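Local coordinates for protein CRISPR pre-crRNA endoribonuclease Cas5d (Mannheimia succiniciproducens, PDB 3KG4) that cleaves CRISPR precursor transcripts as a metal-independent endoribonuclease, yielding the CRISPR RNAs used in adaptive immunity against viruses and other mobile elements, at residues Ile45-Lys48 and Asn52-Ile55; Gly40-Ile45 and Ile118-Val123. One frame throughout, in Å; residues are numbered along the deposited sequence.

Interaction 1 of 2, residues Ile45-Lys48 and Asn52-Ile55; sequences IHWK and NWVI
The indole N-H of Trp53 closes this contact by donating a hydrogen bond to the backbone carbonyl of His46, with NE1 of Trp53 2.8 Å from O of His46. The bond is almost straight, 169° at the hydrogen, and the oxygen lies in the indole plane, nearly in line with the His46 carbonyl. His46 is the first residue to leave the helical conformation, and its carbonyl swings round to face strand 51-60, where a tryptophan has both the length and the N-H to meet it. Chi1 of -70° sets CG of Trp53 anti to its carbonyl carbon, which brings the indole back toward the loop. Farther along, Trp47 touches Trp53 loosely, CD1 of Trp47 being 4.4 Å from CD1 of Trp53. The Trp47 indole also runs beside Asn52, pointing the same way, with ring and amide planes 25° apart. There ND2 of Asn52 lies at the indole edge, 3.9 Å from NE1 of Trp47, a contact without a hydrogen bond. In the second shell, His46 NE2 is hydrogen-bonded to ND1 of His137, and Phe141 meets the Trp53 ring edge-to-face, so helix 135-146 backs both partners. The whole forms a short helix-loop-strand connection, in which the loop after helix 35-45 leads into strand 51-60 of the antiparallel sheet in this RAMP-like Cas5 fold.

Interaction 2 of 2, residues Gly40-Ile45 and Ile118-Val123; sequences GILSAI and IEAHAV
Helix 35-45 packs on one face of the large antiparallel sheet of this Cas5 protein, and Leu42 is the side chain that carries it onto strand 114-124. A single methyl does the touching: CD1 of Leu42 reaches CB of Ala120 at 3.3 Å, tighter than usual for two carbons, and CG2 of Ile118 at 4.1 Å. Leucine suits the place because its extended chain, with chi2 of -177°, carries CD1 outward from the helix to the strand. Ala120 offers only a methyl group, which lets the leucine come in close above the strand. Ile118, two residues earlier and therefore on the same face, adds a beta-branched side chain that crosses Leu42 obliquely; its CG2 branch, anti to the backbone N, makes the contact. The alternation of the strand sends Glu119 and His121 to the other face, where Glu119 forms a salt bridge with Arg8 and His121 is hydrogen-bonded to Asp56. All three touching residues are buried and wholly apolar in their contact. Around them, Leu42 also meets Ile7 of strand 7-13, Trp53 and Ile55 of strand 51-60, and Phe141 of helix 135-146, so this one side chain joins its helix to three adjacent strands and to helix 135-146.

From the N terminus, the chain runs through helix 35-45, whose last residue, Ile45, is shared by the two segments 40-45 and 45-48. Interaction 1 closes a short loop almost at once, where the chain leaves the helix and enters strand 51-60. Interaction 2 closes a much longer one, bringing the chain back 73 residues later in strand 114-124; the short closure is thus nested inside the span of the long one. Strands 51-60 and 114-124 are antiparallel neighbours, and probable hydrogen bonds from Val54 N to His121 O and from Val123 N to Asn52 O join segments 52-55 and 118-123 directly. Together they tie one helix and the loop following it to two adjacent strands.

Interaction 1 of 2, residues Ile45-Lys48 and Asn52-Ile55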
loop_
_atom_site.group_PDB
_atom_site.type_symbol
_atom_site.label_atom_id
_atom_site.label_comp_id
_atom_site.label_asym_id
_atom_site.label_seq_id
_atom_site.Cartn_x
_atom_site.Cartn_y
_atom_site.Cartn_z
ATOM N N ILE A 45 7.323 8.128 3.582
ATOM C CA ILE A 45 8.524 7.774 4.344
ATOM C C ILE A 45 9.812 8.172 3.594
ATOM O O ILE A 45 10.673 8.840 4.145
ATOM C CB ILE A 45 8.514 6.274 4.735
ATOM C CG1 ILE A 45 7.316 5.973 5.648
ATOM C CG2 ILE A 45 9.837 5.902 5.430
ATOM C CD1 ILE A 45 6.995 4.477 5.867
ATOM N N HIS A 46 9.956 7.821 2.336
ATOM C CA HIS A 46 11.116 8.265 1.591
ATOM C C HIS A 46 10.818 8.304 0.138
ATOM O O HIS A 46 10.334 7.330 -0.452
ATOM C CB HIS A 46 12.349 7.377 1.815
ATOM C CG HIS A 46 13.524 7.758 0.965
ATOM N ND1 HIS A 46 14.178 8.966 1.099
ATOM C CD2 HIS A 46 14.136 7.112 -0.056
ATOM C CE1 HIS A 46 15.155 9.037 0.211
ATOM N NE2 HIS A 46 15.141 7.933 -0.515
ATOM N N TRP A 47 11.127 9.444 -0.472
ATOM C CA TRP A 47 11.048 9.550 -1.890
ATOM C C TRP A 47 12.018 10.605 -2.375
ATOM O O TRP A 47 12.323 11.535 -1.642
ATOM C CB TRP A 47 9.631 9.946 -2.314
ATOM C CG TRP A 47 9.490 9.946 -3.765
ATOM C CD1 TRP A 47 9.362 8.863 -4.567
ATOM C CD2 TRP A 47 9.475 11.081 -4.628
ATOM N NE1 TRP A 47 9.269 9.235 -5.866
ATOM C CE2 TRP A 47 9.320 10.599 -5.937
ATOM C CE3 TRP A 47 9.568 12.458 -4.419
ATOM C CZ2 TRP A 47 9.255 11.441 -7.043
ATOM C CZ3 TRP A 47 9.505 13.293 -5.518
ATOM C CH2 TRP A 47 9.347 12.790 -6.805
ATOM N N LYS A 48 12.508 10.413 -3.589
ATOM C CA LYS A 48 13.294 11.398 -4.322
ATOM C C LYS A 48 12.996 11.137 -5.802
ATOM O O LYS A 48 12.660 10.008 -6.163
ATOM C CB LYS A 48 14.805 11.247 -4.008
ATOM N N ASN A 52 11.229 5.571 -8.213
ATOM C CA ASN A 52 9.802 5.284 -8.083
ATOM C C ASN A 52 9.686 3.970 -7.337
ATOM O O ASN A 52 10.481 3.043 -7.570
ATOM C CB ASN A 52 9.093 5.191 -9.459
ATOM C CG ASN A 52 8.741 6.578 -10.047
ATOM O OD1 ASN A 52 8.873 6.803 -11.263
ATOM N ND2 ASN A 52 8.308 7.514 -9.182
ATOM N N TRP A 53 8.759 3.932 -6.386
ATOM C CA TRP A 53 8.442 2.713 -5.663
ATOM C C TRP A 53 7.498 1.862 -6.491
ATOM O O TRP A 53 6.453 2.352 -6.975
ATOM C CB TRP A 53 7.793 3.022 -4.342
ATOM C CG TRP A 53 8.682 3.624 -3.371
ATOM C CD1 TRP A 53 8.600 4.873 -2.853
ATOM C CD2 TRP A 53 9.805 2.995 -2.747
ATOM N NE1 TRP A 53 9.607 5.061 -1.919
ATOM C CE2 TRP A 53 10.374 3.931 -1.866
ATOM C CE3 TRP A 53 10.390 1.728 -2.858
ATOM C CZ2 TRP A 53 11.509 3.645 -1.104
ATOM C CZ3 TRP A 53 11.526 1.450 -2.125
ATOM C CH2 TRP A 53 12.058 2.388 -1.238
ATOM N N VAL A 54 7.843 0.595 -6.659
ATOM C CA VAL A 54 6.972 -0.324 -7.407
ATOM C C VAL A 54 6.397 -1.368 -6.441
ATOM O O VAL A 54 7.164 -2.084 -5.801
ATOM C CB VAL A 54 7.764 -0.968 -8.559
ATOM C CG1 VAL A 54 6.922 -2.060 -9.292
ATOM C CG2 VAL A 54 8.242 0.119 -9.519
ATOM N N ILE A 55 5.056 -1.474 -6.352
ATOM C CA ILE A 55 4.434 -2.404 -5.416
ATOM C C ILE A 55 4.447 -3.793 -6.059
ATOM O O ILE A 55 4.023 -3.960 -7.222
ATOM C CB ILE A 55 3.000 -1.999 -5.046
ATOM C CG1 ILE A 55 2.942 -0.545 -4.554
ATOM C CG2 ILE A 55 2.439 -2.864 -3.910
ATOM C CD1 ILE A 55 3.897 -0.235 -3.422
#

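Interaction 2 of 2, residues Gly40-Ile45 and Ile118-Val123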
loop_
_atom_site.group_PDB
_atom_site.type_symbol
_atom_site.label_atom_id
_atom_site.label_comp_id
_atom_site.label_asym_id
_atom_site.label_seq_id
_atom_site.Cartn_x
_atom_site.Cartn_y
_atom_site.Cartn_z
ATOM N N GLY A 40 1.904 5.678 -2.175
ATOM C CA GLY A 40 1.816 6.948 -1.428
ATOM C C GLY A 40 2.411 6.816 -0.036
ATOM O O GLY A 40 3.107 7.714 0.450
ATOM N N ILE A 41 2.120 5.706 0.613
ATOM C CA ILE A 41 2.543 5.477 1.963
ATOM C C ILE A 41 4.075 5.326 1.974
ATOM O O ILE A 41 4.739 5.927 2.828
ATOM C CB ILE A 41 1.841 4.265 2.590
ATOM C CG1 ILE A 41 0.384 4.588 2.957
ATOM C CG2 ILE A 41 2.630 3.723 3.829
ATOM C CD1 ILE A 41 -0.403 3.378 3.451
ATOM N N LEU A 42 4.625 4.557 1.012
ATOM C CA LEU A 42 6.074 4.390 0.923
ATOM C C LEU A 42 6.793 5.734 0.637
ATOM O O LEU A 42 7.788 6.016 1.265
ATOM C CB LEU A 42 6.450 3.385 -0.146
ATOM C CG LEU A 42 5.916 1.935 0.019
ATOM C CD1 LEU A 42 6.476 1.042 -1.120
ATOM C CD2 LEU A 42 6.255 1.342 1.343
ATOM N N SER A 43 6.263 6.513 -0.301
ATOM C CA SER A 43 6.803 7.799 -0.696
ATOM C C SER A 43 6.789 8.838 0.435
ATOM O O SER A 43 7.687 9.674 0.481
ATOM C CB SER A 43 6.027 8.320 -1.901
ATOM O OG SER A 43 6.102 7.394 -2.945
ATOM N N ALA A 44 5.815 8.750 1.343
ATOM C CA ALA A 44 5.707 9.605 2.528
ATOM C C ALA A 44 6.863 9.376 3.514
ATOM O O ALA A 44 7.322 10.320 4.190
ATOM C CB ALA A 44 4.391 9.370 3.237
ATOM N N ILE A 45 7.323 8.128 3.582
ATOM C CA ILE A 45 8.524 7.774 4.344
ATOM C C ILE A 45 9.812 8.172 3.594
ATOM O O ILE A 45 10.673 8.840 4.145
ATOM C CB ILE A 45 8.514 6.274 4.735
ATOM C CG1 ILE A 45 7.316 5.973 5.648
ATOM C CG2 ILE A 45 9.837 5.902 5.430
ATOM C CD1 ILE A 45 6.995 4.477 5.867
ATOM N N ILE A 118 3.106 -4.401 2.838
ATOM C CA ILE A 118 3.429 -3.921 1.501
ATOM C C ILE A 118 4.827 -4.364 1.153
ATOM O O ILE A 118 5.793 -4.057 1.895
ATOM C CB ILE A 118 3.415 -2.396 1.465
ATOM C CG1 ILE A 118 2.063 -1.865 1.944
ATOM C CG2 ILE A 118 3.823 -1.898 0.077
ATOM C CD1 ILE A 118 0.853 -2.521 1.262
ATOM N N GLU A 119 4.937 -5.101 0.054
ATOM C CA GLU A 119 6.213 -5.558 -0.434
ATOM C C GLU A 119 6.482 -4.834 -1.737
ATOM O O GLU A 119 5.643 -4.865 -2.623
ATOM C CB GLU A 119 6.177 -7.067 -0.649
ATOM C CG GLU A 119 7.501 -7.659 -0.968
ATOM C CD GLU A 119 7.435 -9.217 -0.909
ATOM O OE1 GLU A 119 7.128 -9.779 0.155
ATOM O OE2 GLU A 119 7.709 -9.848 -1.946
ATOM N N ALA A 120 7.649 -4.205 -1.846
ATOM C CA ALA A 120 7.962 -3.270 -2.912
ATOM C C ALA A 120 9.452 -3.247 -3.214
ATOM O O ALA A 120 10.283 -3.672 -2.372
ATOM C CB ALA A 120 7.491 -1.796 -2.501
ATOM N N HIS A 121 9.789 -2.716 -4.378
ATOM C CA HIS A 121 11.170 -2.405 -4.696
ATOM C C HIS A 121 11.249 -1.024 -5.361
ATOM O O HIS A 121 10.213 -0.420 -5.736
ATOM C CB HIS A 121 11.766 -3.506 -5.596
ATOM C CG HIS A 121 11.159 -3.580 -6.956
ATOM N ND1 HIS A 121 10.000 -4.279 -7.233
ATOM C CD2 HIS A 121 11.557 -3.041 -8.123
ATOM C CE1 HIS A 121 9.714 -4.151 -8.518
ATOM N NE2 HIS A 121 10.636 -3.386 -9.072
ATOM N N ALA A 122 12.469 -0.515 -5.501
ATOM C CA ALA A 122 12.712 0.779 -6.151
ATOM C C ALA A 122 13.201 0.593 -7.592
ATOM O O ALA A 122 13.912 -0.361 -7.888
ATOM C CB ALA A 122 13.749 1.604 -5.318
ATOM N N VAL A 123 12.778 1.487 -8.489
ATOM C CA VAL A 123 13.307 1.562 -9.849
ATOM C C VAL A 123 13.867 2.972 -10.001
ATOM O O VAL A 123 13.361 3.906 -9.368
ATOM C CB VAL A 123 12.229 1.284 -10.931
ATOM C CG1 VAL A 123 11.105 2.327 -10.895
ATOM C CG2 VAL A 123 12.856 1.252 -12.337
#